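Side-chain contacts in putative arylalkylamine N-Acetyltransferase 7 (Aedes aegypti, PDB 4FD7), which probably transfers an acetyl group from acetyl-CoA to an amine, as a putative arylalkylamine N-acetyltransferase of the GNAT family: residues A[62-65]-A[69-72]; A[114-117]-A[122-125]. All blocks are in the same frame, centred on the assembly; numbering follows the deposited sequence.

Contact 1. Residues A[62-65]-A[69-72]; sequences KGLA and VAMG
L64 and M71 meet at an oblique angle, joining the loop after helix 57-62 to the first turns of helix 68-81. No hydrogen bond crosses between 62-65 and 69-72; the contact is van der Waals packing, mostly apolar. M71 carries much of it against loop backbone. Its chain is bent at chi2 and chi3, which lays CG and SD alongside the carbonyl O of L64 and the CA of A65: CG of M71 rests 3.4 Å from O of L64, and SD of M71 passes 4.0 Å from CA of A65.

The side chain of L64 adds to this from the loop. Its CG sits anti to the backbone N (chi1 -175°), which carries the branched end toward the helix, where CD1 faces SD of M71 and the methyl group of A70. The placing of that branch is doubtful, however: chi2 (14°) is close to eclipsed, and CD1 is modelled too near CB of A70 for carbon atoms, so none of its distances should be leaned on.

One step further out, G63 ends helix 57-62 in a Schellman motif with positive phi (71°), a conformation that favours glycine, and L64 follows directly. On the helix side, OD1 of D67 accepts a hydrogen bond from the backbone N of A70, tying down the first turn. M71 also reaches C49 and A53 of helix 41-55. The arrangement is a short connection between two consecutive helices, the first ended by a Schellman motif and L64 supplying the buried apolar side chain, in the helical segment between strands 28-35 and 88-92 of the GNAT fold.

Contact 2. Residues A[114-117]-A[122-125]; sequences NAQF and FQAI
F117 and F122 form a T-shaped (edge-to-face) pair: the edge of F122 is directed at one face of F117, with planes at 83° and centroids 4.7 Å apart. The edge atoms doing the work are CD2 and CE2. CD2 stands over the centre of the F117 ring, and CE2 of F122 comes within 3.5 Å of CZ of F117. The F122 side chain leaves the helix with CG anti to the backbone N (chi1 -166°), which sends its ring toward the loop.

Beside the rings, Q123 reaches across with a chain bent at chi2 and offers both ends of its amide to the loop backbone. Its NE2 donates to O of A115 at 3.0 Å, nearly straight and lying in both the amide plane and the carbonyl plane. Its OE1 accepts from N of F117 at 2.7 Å, with that donor tilted from the carbonyl plane. These two bonds fix the rotation of the amide and bridge the extended backbone on either side of Q116.

This is the loop that leads from strand 98-108 into helix 120-136 of the GNAT-family chain, and the first turn of the helix binds the segment that leads into it. S119 joins in through OG, hydrogen-bonded to the backbone N of F122.

A second bond from NE2 of Q123 goes to OD1 of D127, one turn along the helix, which helps to position the amide. The ring of F117 also meets that of Y126. Helix 68-81 packs against both phenylalanines through D73, and V74 and L77 extend its contact with F122.

Following the chain from its N terminus, contact 1 comes first: leaving helix 57-62, the chain closes a short loop as 62-65 meets 69-72 at the start of helix 68-81. The chain then passes through strands 88-92 and 98-108 before contact 2 closes a second short loop, 114-117 against 122-125, at the beginning of helix 120-136. The two loops stand in series, neither nested nor crossing. In space contact 1 and contact 2 touch: CD2 of L64 packs 3.7 Å from CD1 of I125 and 4.1 Å from CD1 of F122, so the connection between helices 57-62 and 68-81 packs on the first turns of helix 120-136.

Contact 1. Residues A[62-65]-A[69-72]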
ATOM      1  N   LYS A  62      -0.335  17.047   4.020  1.00 12.58           N
ATOM      2  CA  LYS A  62       0.829  17.748   3.472  1.00 14.93           C
ATOM      3  C   LYS A  62       0.529  18.515   2.184  1.00 16.06           C
ATOM      4  O   LYS A  62       1.402  19.236   1.678  1.00 16.14           O
ATOM      5  CB  LYS A  62       1.993  16.774   3.220  1.00 15.62           C
ATOM      6  CG  LYS A  62       2.588  16.159   4.474  1.00 15.37           C
ATOM      7  CD  LYS A  62       2.924  17.237   5.482  1.00 16.62           C
ATOM      8  CE  LYS A  62       4.386  17.228   5.825  1.00 19.28           C
ATOM      9  NZ  LYS A  62       4.646  18.349   6.770  1.00 21.48           N
ATOM     10  N   GLY A  63      -0.684  18.370   1.651  1.00 13.70           N
ATOM     11  CA  GLY A  63      -1.026  19.049   0.406  1.00 14.42           C
ATOM     12  C   GLY A  63      -0.325  18.447  -0.796  1.00 16.18           C
ATOM     13  O   GLY A  63      -0.139  19.109  -1.804  1.00 15.19           O
ATOM     14  N   LEU A  64       0.092  17.202  -0.677  1.00 15.36           N
ATOM     15  CA  LEU A  64       0.822  16.527  -1.723  1.00 14.68           C
ATOM     16  C   LEU A  64       0.242  16.602  -3.150  1.00 14.49           C
ATOM     17  O   LEU A  64       0.980  16.757  -4.076  1.00 15.23           O
ATOM     18  CB  LEU A  64       1.046  15.059  -1.326  1.00 15.76           C
ATOM     19  CG  LEU A  64       1.900  14.187  -2.238  1.00 18.23           C
ATOM     20  CD1 LEU A  64       2.632  15.046  -3.206  1.00 17.79           C
ATOM     21  CD2 LEU A  64       2.880  13.389  -1.430  1.00 20.87           C
ATOM     22  N   ALA A  65      -1.059  16.471  -3.310  1.00 14.32           N
ATOM     23  CA  ALA A  65      -1.620  16.357  -4.655  1.00 15.13           C
ATOM     24  C   ALA A  65      -1.562  17.651  -5.491  1.00 14.18           C
ATOM     25  O   ALA A  65      -1.744  17.612  -6.704  1.00 14.94           O
ATOM     26  CB  ALA A  65      -3.056  15.817  -4.600  1.00 16.58           C
ATOM     27  N   VAL A  69       6.439  18.876  -7.276  1.00 12.81           N
ATOM     28  CA  VAL A  69       7.711  18.243  -6.920  1.00 13.89           C
ATOM     29  C   VAL A  69       7.457  16.997  -6.064  1.00 13.19           C
ATOM     30  O   VAL A  69       8.036  15.930  -6.283  1.00 14.09           O
ATOM     31  CB  VAL A  69       8.650  19.226  -6.188  1.00 14.01           C
ATOM     32  CG1 VAL A  69       9.936  18.527  -5.776  1.00 13.72           C
ATOM     33  CG2 VAL A  69       8.979  20.418  -7.087  1.00 14.88           C
ATOM     34  N   ALA A  70       6.564  17.122  -5.095  1.00 12.44           N
ATOM     35  CA  ALA A  70       6.245  15.976  -4.244  1.00 12.84           C
ATOM     36  C   ALA A  70       5.575  14.829  -5.023  1.00 14.38           C
ATOM     37  O   ALA A  70       5.878  13.634  -4.811  1.00 13.79           O
ATOM     38  CB  ALA A  70       5.395  16.426  -3.073  1.00 13.05           C
ATOM     39  N   MET A  71       4.669  15.184  -5.929  1.00 13.05           N
ATOM     40  CA  MET A  71       4.078  14.199  -6.833  1.00 12.70           C
ATOM     41  C   MET A  71       5.152  13.508  -7.674  1.00 14.55           C
ATOM     42  O   MET A  71       5.117  12.286  -7.877  1.00 14.57           O
ATOM     43  CB  MET A  71       3.025  14.858  -7.720  1.00 13.58           C
ATOM     44  CG  MET A  71       1.761  15.232  -6.972  1.00 17.55           C
ATOM     45  SD  MET A  71       0.941  13.782  -6.287  1.00 20.95           S
ATOM     46  CE  MET A  71       0.607  12.890  -7.791  1.00 20.85           C
ATOM     47  N   GLY A  72       6.127  14.287  -8.141  1.00 14.63           N
ATOM     48  CA  GLY A  72       7.228  13.731  -8.900  1.00 14.76           C
ATOM     49  C   GLY A  72       8.022  12.730  -8.077  1.00 15.01           C
ATOM     50  O   GLY A  72       8.486  11.714  -8.607  1.00 14.86           O
TER

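Contact 2. Residues A[114-117]-A[122-125]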
ATOM      1  N   ASN A 114      17.458   4.647   2.666  1.00 22.77           N
ATOM      2  CA  ASN A 114      17.960   5.994   2.876  1.00 25.31           C
ATOM      3  C   ASN A 114      17.614   6.848   1.666  1.00 22.14           C
ATOM      4  O   ASN A 114      18.357   7.764   1.297  1.00 20.31           O
ATOM      5  CB  ASN A 114      19.470   5.968   3.105  1.00 23.67           C
ATOM      6  CG  ASN A 114      20.220   5.235   2.006  1.00 27.04           C
ATOM      7  OD1 ASN A 114      19.621   4.591   1.141  1.00 27.58           O
ATOM      8  ND2 ASN A 114      21.541   5.329   2.041  1.00 29.42           N
ATOM      9  N   ALA A 115      16.479   6.533   1.047  1.00 19.91           N
ATOM     10  CA  ALA A 115      16.089   7.204  -0.181  1.00 19.50           C
ATOM     11  C   ALA A 115      16.008   8.711  -0.002  1.00 18.94           C
ATOM     12  O   ALA A 115      15.590   9.204   1.048  1.00 18.12           O
ATOM     13  CB  ALA A 115      14.772   6.662  -0.698  1.00 19.68           C
ATOM     14  N   GLN A 116      16.404   9.425  -1.048  1.00 16.40           N
ATOM     15  CA  GLN A 116      16.427  10.877  -1.048  1.00 19.07           C
ATOM     16  C   GLN A 116      15.534  11.439  -2.134  1.00 16.94           C
ATOM     17  O   GLN A 116      15.545  10.971  -3.277  1.00 16.91           O
ATOM     18  CB  GLN A 116      17.852  11.356  -1.244  1.00 19.53           C
ATOM     19  CG  GLN A 116      18.708  10.966  -0.073  1.00 21.39           C
ATOM     20  CD  GLN A 116      18.409  11.801   1.146  1.00 26.52           C
ATOM     21  OE1 GLN A 116      17.771  12.861   1.056  1.00 27.41           O
ATOM     22  NE2 GLN A 116      18.865  11.333   2.302  1.00 26.88           N
ATOM     23  N   PHE A 117      14.750  12.443  -1.762  1.00 14.68           N
ATOM     24  CA  PHE A 117      13.723  12.973  -2.640  1.00 13.74           C
ATOM     25  C   PHE A 117      13.917  14.474  -2.791  1.00 15.60           C
ATOM     26  O   PHE A 117      14.653  15.095  -2.026  1.00 14.97           O
ATOM     27  CB  PHE A 117      12.346  12.650  -2.057  1.00 15.36           C
ATOM     28  CG  PHE A 117      12.045  11.171  -2.032  1.00 12.72           C
ATOM     29  CD1 PHE A 117      11.546  10.537  -3.156  1.00 14.60           C
ATOM     30  CD2 PHE A 117      12.283  10.423  -0.891  1.00 15.82           C
ATOM     31  CE1 PHE A 117      11.275   9.165  -3.146  1.00 16.45           C
ATOM     32  CE2 PHE A 117      12.013   9.050  -0.859  1.00 16.27           C
ATOM     33  CZ  PHE A 117      11.506   8.425  -1.987  1.00 16.27           C
ATOM     34  N   PHE A 122       7.582  15.045   0.457  1.00 11.12           N
ATOM     35  CA  PHE A 122       7.668  13.583   0.387  1.00 11.71           C
ATOM     36  C   PHE A 122       8.826  13.032   1.202  1.00 11.99           C
ATOM     37  O   PHE A 122       8.751  11.918   1.709  1.00 11.22           O
ATOM     38  CB  PHE A 122       7.642  13.014  -1.033  1.00 13.09           C
ATOM     39  CG  PHE A 122       7.393  11.529  -1.056  1.00 11.73           C
ATOM     40  CD1 PHE A 122       6.123  11.033  -0.810  1.00 11.55           C
ATOM     41  CD2 PHE A 122       8.435  10.625  -1.264  1.00 13.44           C
ATOM     42  CE1 PHE A 122       5.868   9.652  -0.780  1.00 14.08           C
ATOM     43  CE2 PHE A 122       8.198   9.252  -1.248  1.00 11.56           C
ATOM     44  CZ  PHE A 122       6.903   8.757  -0.999  1.00 13.47           C
ATOM     45  N   GLN A 123       9.890  13.807   1.365  1.00 11.52           N
ATOM     46  CA  GLN A 123      10.986  13.313   2.181  1.00 12.99           C
ATOM     47  C   GLN A 123      10.484  13.087   3.597  1.00 13.41           C
ATOM     48  O   GLN A 123      10.831  12.087   4.236  1.00 11.87           O
ATOM     49  CB  GLN A 123      12.172  14.267   2.185  1.00 14.16           C
ATOM     50  CG  GLN A 123      13.378  13.672   2.892  1.00 16.58           C
ATOM     51  CD  GLN A 123      14.124  12.679   2.018  1.00 16.36           C
ATOM     52  OE1 GLN A 123      14.550  13.016   0.916  1.00 15.89           O
ATOM     53  NE2 GLN A 123      14.284  11.449   2.506  1.00 16.83           N
ATOM     54  N   ALA A 124       9.647  14.011   4.074  1.00 12.42           N
ATOM     55  CA  ALA A 124       9.040  13.870   5.389  1.00 12.93           C
ATOM     56  C   ALA A 124       8.107  12.672   5.448  1.00 13.64           C
ATOM     57  O   ALA A 124       8.115  11.920   6.427  1.00 12.92           O
ATOM     58  CB  ALA A 124       8.297  15.141   5.777  1.00 12.97           C
ATOM     59  N   ILE A 125       7.290  12.477   4.422  1.00 12.17           N
ATOM     60  CA  ILE A 125       6.386  11.322   4.465  1.00 13.07           C
ATOM     61  C   ILE A 125       7.167  10.001   4.499  1.00 13.35           C
ATOM     62  O   ILE A 125       6.958   9.130   5.364  1.00 13.05           O
ATOM     63  CB  ILE A 125       5.410  11.339   3.293  1.00 13.08           C
ATOM     64  CG1 ILE A 125       4.464  12.532   3.441  1.00 14.72           C
ATOM     65  CG2 ILE A 125       4.638  10.003   3.202  1.00 15.12           C
ATOM     66  CD1 ILE A 125       3.664  12.849   2.195  1.00 13.60           C
TER